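Local coordinates for protein STU0660 (Streptococcus thermophilus, PDB 3ZTH) that is a large Csn2 protein that binds magnesium and probably contributes, by binding DNA, to CRISPR-mediated bacterial immunity, at residues V5-P8 with R12-L15; G242-D247 with V296-L301. All coordinates share one frame; numbering follows the deposited sequence.

Interaction 1: residues V5-P8 with R12-L15; sequences VQHP and RIEL
V5 and I13 form an antiparallel hydrogen-bonded pair, their CA atoms 4.9 Å apart, at the point where the two segments leave or enter the sheet. Two backbone bonds close the pair: V5 N gives to I13 O at 2.9 Å, and I13 N returns to V5 O at 2.8 Å, the latter arriving in the carbonyl plane on a lone pair. Q6 still runs beside R12, with Q6 CA 4.8 Å from R12 CA, and its backbone also bonds to T61; the chain then turns away at H7 and P8. The side chains of V5 and I13 lie beside each other on the same face of the sheet, V5 CB 4.2 Å from I13 CB. V5 CG2, placed beside its own backbone N, reaches L15 CD2 at 4.0 Å, so the row of three apolar residues is continuous; helix 28-43 covers it, through I37 over V5, Y33 over I13 and T34 over L15. I13 CG1 lies beside its own N (chi1 -61°) and carries CD1 to the edge of the H7 ring, 3.9 Å from H7 ND1, a buried nitrogen with no polar partner in the model. At the loop end, the extended R12 chain runs past V5 O and brings its guanidinium alongside the Q6 side chain, whose CG lies over one face. The amide and guanidinium planes are 72° apart, and the R12 NH2 to Q6 OE1 bond is weak at 3.2 Å. The stronger partners lie outside the pair: F4 O for R12 NH1, which also bonds T61 O, and T61 N for Q6 OE1. This is a beta-hairpin whose loop joins strand 2-5 to strand 13-16 in a small antiparallel sheet.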
loop_
_atom_site.group_PDB
_atom_site.type_symbol
_atom_site.label_atom_id
_atom_site.label_comp_id
_atom_site.label_asym_id
_atom_site.label_seq_id
_atom_site.Cartn_x
_atom_site.Cartn_y
_atom_site.Cartn_z
ATOM N N VAL A 5 -28.347 -16.384 21.899
ATOM C CA VAL A 5 -27.832 -15.287 21.093
ATOM C C VAL A 5 -28.392 -13.935 21.457
ATOM O O VAL A 5 -29.610 -13.749 21.556
ATOM C CB VAL A 5 -28.097 -15.542 19.589
ATOM C CG1 VAL A 5 -27.406 -14.478 18.743
ATOM C CG2 VAL A 5 -27.608 -16.932 19.214
ATOM N N GLN A 6 -27.489 -12.981 21.628
ATOM C CA GLN A 6 -27.873 -11.636 21.982
ATOM C C GLN A 6 -28.682 -10.939 20.896
ATOM O O GLN A 6 -28.344 -10.975 19.709
ATOM C CB GLN A 6 -26.635 -10.815 22.297
ATOM C CG GLN A 6 -26.934 -9.610 23.159
ATOM C CD GLN A 6 -25.677 -8.973 23.688
ATOM O OE1 GLN A 6 -24.743 -9.669 24.111
ATOM N NE2 GLN A 6 -25.640 -7.641 23.680
ATOM N N HIS A 7 -29.757 -10.294 21.331
ATOM C CA HIS A 7 -30.648 -9.558 20.452
ATOM C C HIS A 7 -30.565 -8.097 20.872
ATOM O O HIS A 7 -30.582 -7.788 22.059
ATOM C CB HIS A 7 -32.077 -10.057 20.636
ATOM C CG HIS A 7 -33.055 -9.454 19.679
ATOM N ND1 HIS A 7 -33.288 -9.977 18.425
ATOM C CD2 HIS A 7 -33.859 -8.370 19.790
ATOM C CE1 HIS A 7 -34.196 -9.243 17.806
ATOM N NE2 HIS A 7 -34.559 -8.262 18.613
ATOM N N PRO A 8 -30.497 -7.173 19.906
ATOM C CA PRO A 8 -30.411 -5.746 20.231
ATOM C C PRO A 8 -31.406 -5.177 21.252
ATOM O O PRO A 8 -31.035 -4.314 22.040
ATOM C CB PRO A 8 -30.509 -5.068 18.861
ATOM C CG PRO A 8 -31.266 -6.052 18.037
ATOM C CD PRO A 8 -30.645 -7.366 18.458
ATOM N N ARG A 12 -32.751 -13.027 24.643
ATOM C CA ARG A 12 -31.841 -13.726 23.760
ATOM C C ARG A 12 -32.582 -14.750 22.919
ATOM O O ARG A 12 -33.608 -15.294 23.337
ATOM C CB ARG A 12 -30.729 -14.393 24.578
ATOM C CG ARG A 12 -29.673 -13.398 25.032
ATOM C CD ARG A 12 -28.796 -13.921 26.152
ATOM N NE ARG A 12 -27.786 -12.933 26.527
ATOM C CZ ARG A 12 -26.666 -12.713 25.843
ATOM N NH1 ARG A 12 -26.410 -13.425 24.752
ATOM N NH2 ARG A 12 -25.812 -11.774 26.236
ATOM N N ILE A 13 -32.075 -14.979 21.712
ATOM C CA ILE A 13 -32.666 -15.960 20.816
ATOM C C ILE A 13 -32.118 -17.300 21.282
ATOM O O ILE A 13 -30.901 -17.500 21.301
ATOM C CB ILE A 13 -32.240 -15.713 19.352
ATOM C CG1 ILE A 13 -32.713 -14.331 18.907
ATOM C CG2 ILE A 13 -32.836 -16.768 18.444
ATOM C CD1 ILE A 13 -31.616 -13.474 18.331
ATOM N N GLU A 14 -33.016 -18.199 21.682
ATOM C CA GLU A 14 -32.626 -19.526 22.155
ATOM C C GLU A 14 -32.492 -20.509 21.001
ATOM O O GLU A 14 -33.363 -20.603 20.146
ATOM C CB GLU A 14 -33.653 -20.069 23.159
ATOM C CG GLU A 14 -33.194 -21.322 23.894
ATOM C CD GLU A 14 -34.170 -21.758 24.965
ATOM O OE1 GLU A 14 -34.799 -20.866 25.573
ATOM O OE2 GLU A 14 -34.301 -22.982 25.209
ATOM N N LEU A 15 -31.392 -21.245 20.995
ATOM C CA LEU A 15 -31.115 -22.222 19.957
ATOM C C LEU A 15 -30.653 -23.544 20.578
ATOM O O LEU A 15 -29.668 -23.592 21.320
ATOM C CB LEU A 15 -30.017 -21.683 19.045
ATOM C CG LEU A 15 -30.293 -21.089 17.660
ATOM C CD1 LEU A 15 -31.656 -20.437 17.572
ATOM C CD2 LEU A 15 -29.179 -20.089 17.366
#

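Interaction 2: residues G242-D247 with V296-L301; sequences GYLKID and VTPYLL
L244 lays its CD2 methyl against the T297-P298 step, where a 3-10 turn (297-299) follows helix 286-296. The Csn2 family is placed in the P-loop NTPase clan, and residues 242-247 form part of the connection between strands 232-237 and 254-257 of the mixed sheet. The tight part is small and apolar. With L244 CG anti to the backbone N (chi1 179°) and chi2 at 63°, CD2 is the branch that meets T297 CB at 3.8 Å and P298 CD at 4.0 Å. The L244 and T297 side chains cross at about a right angle, and T297 CG2 adds a second touch, 4.0 Å from L244 CD2. V254 and I256 of strand 254-257 also press on T297, leaving the turn packed against the sheet. No hydrogen bond spans the two segments, and even their nearest CA atoms, those of L244 and P298, stay 8.4 Å apart. The thin side of the contact is I246, which offers one methyl for a single touch, while its backbone N and O bond to E294 and R290 of helix 286-296. K245 and D247 are partly exposed flanks outside the contact; both meet Y219 of helix 212-228, and R306 of the second subunit packs on K245. P298 sits next to the magnesium ligands Q26 and D240, and its O accepts a bond from Q26 NE2, so the turn probably helps to position that ligand. At the margin, I246 CD1 stops 3.8 Å from T297 OG1, a hydroxyl already hydrogen-bonded to L293 O.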
loop_
_atom_site.group_PDB
_atom_site.type_symbol
_atom_site.label_atom_id
_atom_site.label_comp_id
_atom_site.label_asym_id
_atom_site.label_seq_id
_atom_site.Cartn_x
_atom_site.Cartn_y
_atom_site.Cartn_z
ATOM N N GLY A 242 -39.777 -29.212 1.498
ATOM C CA GLY A 242 -38.956 -30.237 0.876
ATOM C C GLY A 242 -37.495 -30.424 1.251
ATOM O O GLY A 242 -36.824 -31.230 0.607
ATOM N N TYR A 243 -36.993 -29.718 2.266
ATOM C CA TYR A 243 -35.589 -29.868 2.660
ATOM C C TYR A 243 -35.339 -30.221 4.127
ATOM O O TYR A 243 -34.352 -30.879 4.456
ATOM C CB TYR A 243 -34.802 -28.613 2.281
ATOM C CG TYR A 243 -34.685 -28.463 0.783
ATOM C CD1 TYR A 243 -35.709 -27.876 0.039
ATOM C CD2 TYR A 243 -33.596 -28.995 0.101
ATOM C CE1 TYR A 243 -35.649 -27.829 -1.341
ATOM C CE2 TYR A 243 -33.526 -28.957 -1.279
ATOM C CZ TYR A 243 -34.553 -28.375 -1.997
ATOM O OH TYR A 243 -34.487 -28.334 -3.371
ATOM N N LEU A 244 -36.234 -29.783 5.004
ATOM C CA LEU A 244 -36.108 -30.078 6.424
ATOM C C LEU A 244 -36.196 -31.593 6.643
ATOM O O LEU A 244 -37.123 -32.238 6.162
ATOM C CB LEU A 244 -37.233 -29.381 7.187
ATOM C CG LEU A 244 -37.292 -29.573 8.698
ATOM C CD1 LEU A 244 -36.035 -28.985 9.343
ATOM C CD2 LEU A 244 -38.560 -28.909 9.237
ATOM N N LYS A 245 -35.227 -32.159 7.357
ATOM C CA LYS A 245 -35.215 -33.598 7.633
ATOM C C LYS A 245 -35.439 -33.821 9.123
ATOM O O LYS A 245 -34.679 -33.312 9.946
ATOM C CB LYS A 245 -33.865 -34.223 7.239
ATOM C CG LYS A 245 -33.469 -34.041 5.784
ATOM C CD LYS A 245 -34.489 -34.677 4.843
ATOM C CE LYS A 245 -34.188 -34.329 3.387
ATOM N NZ LYS A 245 -35.197 -34.889 2.431
ATOM N N ILE A 246 -36.470 -34.581 9.469
ATOM C CA ILE A 246 -36.766 -34.866 10.868
ATOM C C ILE A 246 -36.675 -36.354 11.196
ATOM O O ILE A 246 -37.262 -37.181 10.501
ATOM C CB ILE A 246 -38.188 -34.376 11.253
ATOM C CG1 ILE A 246 -38.240 -32.847 11.215
ATOM C CG2 ILE A 246 -38.571 -34.887 12.631
ATOM C CD1 ILE A 246 -39.588 -32.269 11.579
ATOM N N ASP A 247 -35.917 -36.687 12.241
ATOM C CA ASP A 247 -35.789 -38.071 12.708
ATOM C C ASP A 247 -35.639 -38.038 14.227
ATOM O O ASP A 247 -35.577 -36.958 14.818
ATOM C CB ASP A 247 -34.595 -38.800 12.058
ATOM C CG ASP A 247 -33.252 -38.168 12.393
ATOM O OD1 ASP A 247 -33.006 -37.852 13.577
ATOM O OD2 ASP A 247 -32.426 -38.003 11.464
ATOM N N VAL A 296 -45.149 -29.300 7.961
ATOM C CA VAL A 296 -45.699 -28.205 8.745
ATOM C C VAL A 296 -44.791 -27.421 9.682
ATOM O O VAL A 296 -45.025 -26.229 9.913
ATOM C CB VAL A 296 -46.903 -28.712 9.572
ATOM C CG1 VAL A 296 -47.417 -27.611 10.455
ATOM C CG2 VAL A 296 -48.002 -29.191 8.654
ATOM N N THR A 297 -43.770 -28.067 10.230
ATOM C CA THR A 297 -42.884 -27.380 11.165
ATOM C C THR A 297 -42.470 -25.955 10.779
ATOM O O THR A 297 -42.494 -25.053 11.612
ATOM C CB THR A 297 -41.624 -28.204 11.438
ATOM O OG1 THR A 297 -41.989 -29.396 12.148
ATOM C CG2 THR A 297 -40.651 -27.413 12.273
ATOM N N PRO A 298 -42.079 -25.733 9.516
ATOM C CA PRO A 298 -41.677 -24.380 9.116
ATOM C C PRO A 298 -42.776 -23.323 9.311
ATOM O O PRO A 298 -42.489 -22.124 9.385
ATOM C CB PRO A 298 -41.305 -24.557 7.643
ATOM C CG PRO A 298 -40.822 -25.968 7.599
ATOM C CD PRO A 298 -41.844 -26.694 8.424
ATOM N N TYR A 299 -44.028 -23.763 9.399
ATOM C CA TYR A 299 -45.142 -22.832 9.560
ATOM C C TYR A 299 -45.715 -22.733 10.967
ATOM O O TYR A 299 -46.718 -22.066 11.170
ATOM C CB TYR A 299 -46.268 -23.200 8.595
ATOM C CG TYR A 299 -45.848 -23.131 7.156
ATOM C CD1 TYR A 299 -45.648 -21.901 6.527
ATOM C CD2 TYR A 299 -45.593 -24.296 6.430
ATOM C CE1 TYR A 299 -45.197 -21.831 5.202
ATOM C CE2 TYR A 299 -45.143 -24.241 5.108
ATOM C CZ TYR A 299 -44.947 -23.008 4.503
ATOM O OH TYR A 299 -44.491 -22.958 3.209
ATOM N N LEU A 300 -45.087 -23.382 11.937
ATOM C CA LEU A 300 -45.587 -23.344 13.304
ATOM C C LEU A 300 -45.312 -22.005 13.967
ATOM O O LEU A 300 -44.413 -21.281 13.557
ATOM C CB LEU A 300 -44.944 -24.467 14.119
ATOM C CG LEU A 300 -45.231 -25.860 13.551
ATOM C CD1 LEU A 300 -44.445 -26.916 14.300
ATOM C CD2 LEU A 300 -46.733 -26.132 13.637
ATOM N N LEU A 301 -46.095 -21.677 14.989
ATOM C CA LEU A 301 -45.918 -20.429 15.733
ATOM C C LEU A 301 -45.957 -19.209 14.815
ATOM O O LEU A 301 -45.212 -18.252 15.007
ATOM C CB LEU A 301 -44.583 -20.456 16.486
ATOM C CG LEU A 301 -44.150 -21.826 17.022
ATOM C CD1 LEU A 301 -42.770 -21.714 17.659
ATOM C CD2 LEU A 301 -45.164 -22.349 18.019
#

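In the fold
Interactions 1 and 2 come in series along the chain, their centres about 21 Å apart and their nearest atoms about 10 Å apart, without touching. Interaction 1 belongs to the small antiparallel sheet of strands 13-16, 2-5 and 62-63. Interaction 2 lies beside the larger mixed sheet, at the loop joining strands 232-237 and 254-257. The chain links the two regions directly: strand 13-16 is followed by strand 20-24, which lies between those two strands in the mixed sheet and leads to Q26 and helix 28-43. That helix covers interaction 1. Interaction 1 lies away from the magnesium site, whereas interaction 2 adjoins it, with the P298 side chain about 7 Å from a bound magnesium ion.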